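Local coordinates for inorganic pyrophosphatase (PDB 6LL8), which probably hydrolyses diphosphate to two phosphates, and here binds magnesium ions together with the diphosphate analogue imidodiphosphate, at residues E191-A195 against R196-M200; I229-D232 against L233-D236. All blocks are in the same frame, centred on the assembly; numbering follows the deposited sequence. Where two conformers were deposited one is given.

Interaction 1: residues E191-A195 against R196-M200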
# COMPACT_ATOMS: atom_id res chain seq x y z
N GLU A 191 18.66 9.75 1.54
CA GLU A 191 20.13 9.83 1.38
C GLU A 191 20.80 8.57 1.90
O GLU A 191 20.50 8.13 3.01
CB GLU A 191 20.67 11.09 2.08
CG GLU A 191 22.19 11.29 1.96
CD GLU A 191 22.75 12.60 2.48
OE1 GLU A 191 21.94 13.53 2.68
OE2 GLU A 191 23.97 12.67 2.73
N GLY A 192 21.75 8.07 1.12
CA GLY A 192 22.61 6.94 1.45
C GLY A 192 21.90 5.61 1.41
O GLY A 192 22.44 4.64 1.89
N THR A 193 20.69 5.55 0.89
CA THR A 193 19.95 4.27 0.79
C THR A 193 20.31 3.59 -0.52
O THR A 193 20.22 4.22 -1.58
CB THR A 193 18.45 4.52 0.87
OG1 THR A 193 18.21 5.25 2.06
CG2 THR A 193 17.65 3.24 0.87
N PRO A 194 20.69 2.29 -0.50
CA PRO A 194 21.00 1.58 -1.74
C PRO A 194 19.82 1.60 -2.73
O PRO A 194 18.65 1.51 -2.32
CB PRO A 194 21.32 0.16 -1.24
CG PRO A 194 21.80 0.32 0.17
CD PRO A 194 20.96 1.47 0.69
N ALA A 195 20.12 1.62 -4.01
CA ALA A 195 19.09 1.64 -5.06
C ALA A 195 18.09 0.51 -4.84
O ALA A 195 16.88 0.77 -4.94
CB ALA A 195 19.74 1.58 -6.42
N ARG A 196 18.53 -0.71 -4.59
CA ARG A 196 17.58 -1.84 -4.50
C ARG A 196 16.62 -1.61 -3.33
O ARG A 196 15.44 -1.97 -3.43
CB ARG A 196 18.30 -3.18 -4.41
CG ARG A 196 17.39 -4.38 -4.17
CD ARG A 196 16.35 -4.61 -5.26
NE ARG A 196 16.88 -4.74 -6.61
CZ ARG A 196 17.19 -5.89 -7.19
NH1 ARG A 196 17.03 -7.02 -6.56
NH2 ARG A 196 17.65 -5.90 -8.43
N ASP A 197 17.11 -1.07 -2.23
CA ASP A 197 16.25 -0.84 -1.05
C ASP A 197 15.19 0.20 -1.40
O ASP A 197 14.05 0.07 -0.93
CB ASP A 197 17.07 -0.44 0.17
CG ASP A 197 17.96 -1.53 0.75
OD1 ASP A 197 17.72 -2.71 0.46
OD2 ASP A 197 18.81 -1.17 1.56
N LEU A 198 15.52 1.20 -2.24
CA LEU A 198 14.50 2.17 -2.66
C LEU A 198 13.53 1.53 -3.65
O LEU A 198 12.30 1.72 -3.51
CB LEU A 198 15.18 3.38 -3.29
CG LEU A 198 16.01 4.25 -2.34
CD1 LEU A 198 16.72 5.32 -3.12
CD2 LEU A 198 15.16 4.86 -1.23
N VAL A 199 14.01 0.78 -4.62
CA VAL A 199 13.12 0.13 -5.60
C VAL A 199 12.11 -0.74 -4.83
O VAL A 199 10.94 -0.77 -5.21
CB VAL A 199 13.93 -0.67 -6.64
CG1 VAL A 199 13.06 -1.55 -7.49
CG2 VAL A 199 14.79 0.25 -7.48
N MET A 200 12.56 -1.49 -3.83
CA MET A 200 11.72 -2.46 -3.13
C MET A 200 10.93 -1.85 -1.98
O MET A 200 10.15 -2.58 -1.37
CB MET A 200 12.56 -3.62 -2.58
CG MET A 200 13.26 -4.43 -3.65
SD MET A 200 12.21 -5.09 -4.89
CE MET A 200 11.16 -6.10 -3.89

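Interaction 2: residues I229-D232 against L233-D236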
# COMPACT_ATOMS: atom_id res chain seq x y z
N ILE A 229 20.84 9.64 -8.12
CA ILE A 229 20.69 8.15 -8.02
C ILE A 229 19.80 7.63 -9.15
O ILE A 229 19.65 6.40 -9.25
CB ILE A 229 20.17 7.66 -6.64
CG1 ILE A 229 20.44 6.16 -6.42
CG2 ILE A 229 18.70 7.96 -6.43
CD1 ILE A 229 20.18 5.67 -4.98
N LYS A 230 19.26 8.49 -9.98
CA LYS A 230 18.27 8.05 -11.00
C LYS A 230 18.86 6.97 -11.91
O LYS A 230 18.19 5.95 -12.16
CB LYS A 230 17.72 9.24 -11.78
CG LYS A 230 16.44 8.92 -12.53
CD LYS A 230 15.80 10.15 -13.11
CE LYS A 230 15.33 11.09 -12.02
NZ LYS A 230 14.60 12.23 -12.59
N ALA A 231 20.06 7.16 -12.44
CA ALA A 231 20.67 6.15 -13.33
C ALA A 231 20.84 4.83 -12.58
O ALA A 231 20.66 3.76 -13.20
CB ALA A 231 21.96 6.68 -13.89
N ASP A 232 21.20 4.87 -11.31
CA ASP A 232 21.34 3.65 -10.46
C ASP A 232 19.97 2.97 -10.30
O ASP A 232 19.90 1.75 -10.35
CB ASP A 232 21.97 3.99 -9.10
CG ASP A 232 23.44 4.42 -9.15
OD1 ASP A 232 24.04 4.17 -10.17
OD2 ASP A 232 23.90 4.98 -8.15
N LEU A 233 18.90 3.74 -10.15
CA LEU A 233 17.55 3.14 -10.08
C LEU A 233 17.21 2.47 -11.40
O LEU A 233 16.64 1.37 -11.40
CB LEU A 233 16.52 4.19 -9.72
CG LEU A 233 16.64 4.85 -8.35
CD1 LEU A 233 15.69 6.01 -8.23
CD2 LEU A 233 16.42 3.86 -7.24
N GLU A 234 17.52 3.12 -12.52
CA GLU A 234 17.23 2.56 -13.85
C GLU A 234 17.99 1.25 -14.05
O GLU A 234 17.43 0.27 -14.57
CB GLU A 234 17.56 3.58 -14.93
CG GLU A 234 16.63 4.78 -14.88
CD GLU A 234 16.98 5.81 -15.93
OE1 GLU A 234 18.13 6.33 -15.89
OE2 GLU A 234 16.09 6.11 -16.75
N ALA A 235 19.25 1.21 -13.65
CA ALA A 235 20.05 -0.03 -13.79
C ALA A 235 19.44 -1.09 -12.89
O ALA A 235 19.38 -2.27 -13.27
CB ALA A 235 21.50 0.22 -13.42
N ASP A 236 18.99 -0.70 -11.70
CA ASP A 236 18.48 -1.69 -10.76
C ASP A 236 17.15 -2.30 -11.20
O ASP A 236 16.95 -3.51 -11.03
CB ASP A 236 18.38 -1.12 -9.36
CG ASP A 236 18.22 -2.24 -8.35
OD1 ASP A 236 19.17 -3.09 -8.21
OD2 ASP A 236 17.12 -2.33 -7.80

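Interaction 1: residues E191-A195 against R196-M200
The backbone N-H of V199 points almost straight at the carbonyl oxygen of A195, with N and O 2.9 Å apart and an angle of 169° at the hydrogen. The same oxygen is shielded by the V199 side chain, whose CG2 lies beside its own backbone N and comes within 3.3 Å of A195 O. One residue earlier, L198 N donates to P194 O over 3.1 Å, a more bent bond that closes the first turn of helix 195-199. P194 stands at the N-cap, and around it the chain passes from an extended segment into the helix. T193, just before the cap, and L198, in the first turn, occupy the two positions of a hydrophobic staple. The methyl group of T193 is anti to its backbone N and reaches across to the leucine, CG2 lying 3.6 Å from L198 CD2. This leaves OG1 of T193 turned back to bond the carbonyl of V190, while L198 extends further onto V190 and I229. On the outer side, D197 lays a carboxylate oxygen over one face of the proline ring, OD2 being 3.5 Å from P194 CD. Its position in the first helical turn, close to the amino end, should favour the negative charge. The side chain of R196 leaves the turn; bent at both chi2 and chi3, it carries the guanidinium group over to helix 230-243, where NE pairs with D236 and NH1 with E243.

Interaction 2: residues I229-D232 against L233-D236
L233 N donates to I229 O at 2.9 Å, and the leucine side chain lies back over the turn that this bond closes. The backbone places L233 CB 3.4 Å from K230 O; chi1, with CG beside the backbone N, then sets CG 3.5 Å from I229 O, so the isobutyl group lies against both carbonyl oxygens. CD1 then meets the I229 methyl CG2 obliquely at 4.0 Å, in the one conformer of the isoleucine considered here. Beyond this turn the buried leucine is pressed against L251 and L264 of the sheet and A195 and V199 of helix 195-199. Helix 230-243 is the crossover of a beta-alpha-beta unit between strands 211-220 and 248-255, and L233 is on its inner face. E234 borders that face. Its CG stands beside the backbone N (chi1 -67°) and the chain runs extended toward the start of the helix, with CG 3.3 Å from K230 O and OE1 3.6 Å from A231 CA; OE2 pairs with R285. The opposite character prevails at A231, D232 and A235, which are exposed and meet the neighbouring turn mainly through the backbone. Here the donors stand off the carbonyl planes, A235 N by 24° from that of A231 and D236 N by 27° from that of D232, with both bonds still 2.9 Å. K230 directs NZ to E262, and D236 sends its carboxylate away from the turn to R196. The polar ends of K230, E234 and D236 thus find their charged partners elsewhere in the domain, so within this turn cohesion comes from the main-chain bonds and the apolar contact of L233 with I229, while the charges tie the helix to its neighbours.

Interactions 1 and 2 sit in the DHHA2 range, their centres 10 Å apart, and involve two helices packed against each other. Interaction 1 is the start of a short helix and partly buried; interaction 2, the first turns of a longer crossover helix, lies nearer the surface. They are joined by a salt bridge, R196 NE to D236 OD2 at 2.7 Å, beside which V199 CG2 packs on the same carboxylate oxygen. Side-chain methyls pack on backbone carbonyls, I229 CD1 toward T193 O and L233 CD2 toward A195 O. In 191-200 a proline and an apolar staple shape the helix start, whereas in 229-236 regular backbone bonding carries charged side chains that reach the sheet and helix 195-199.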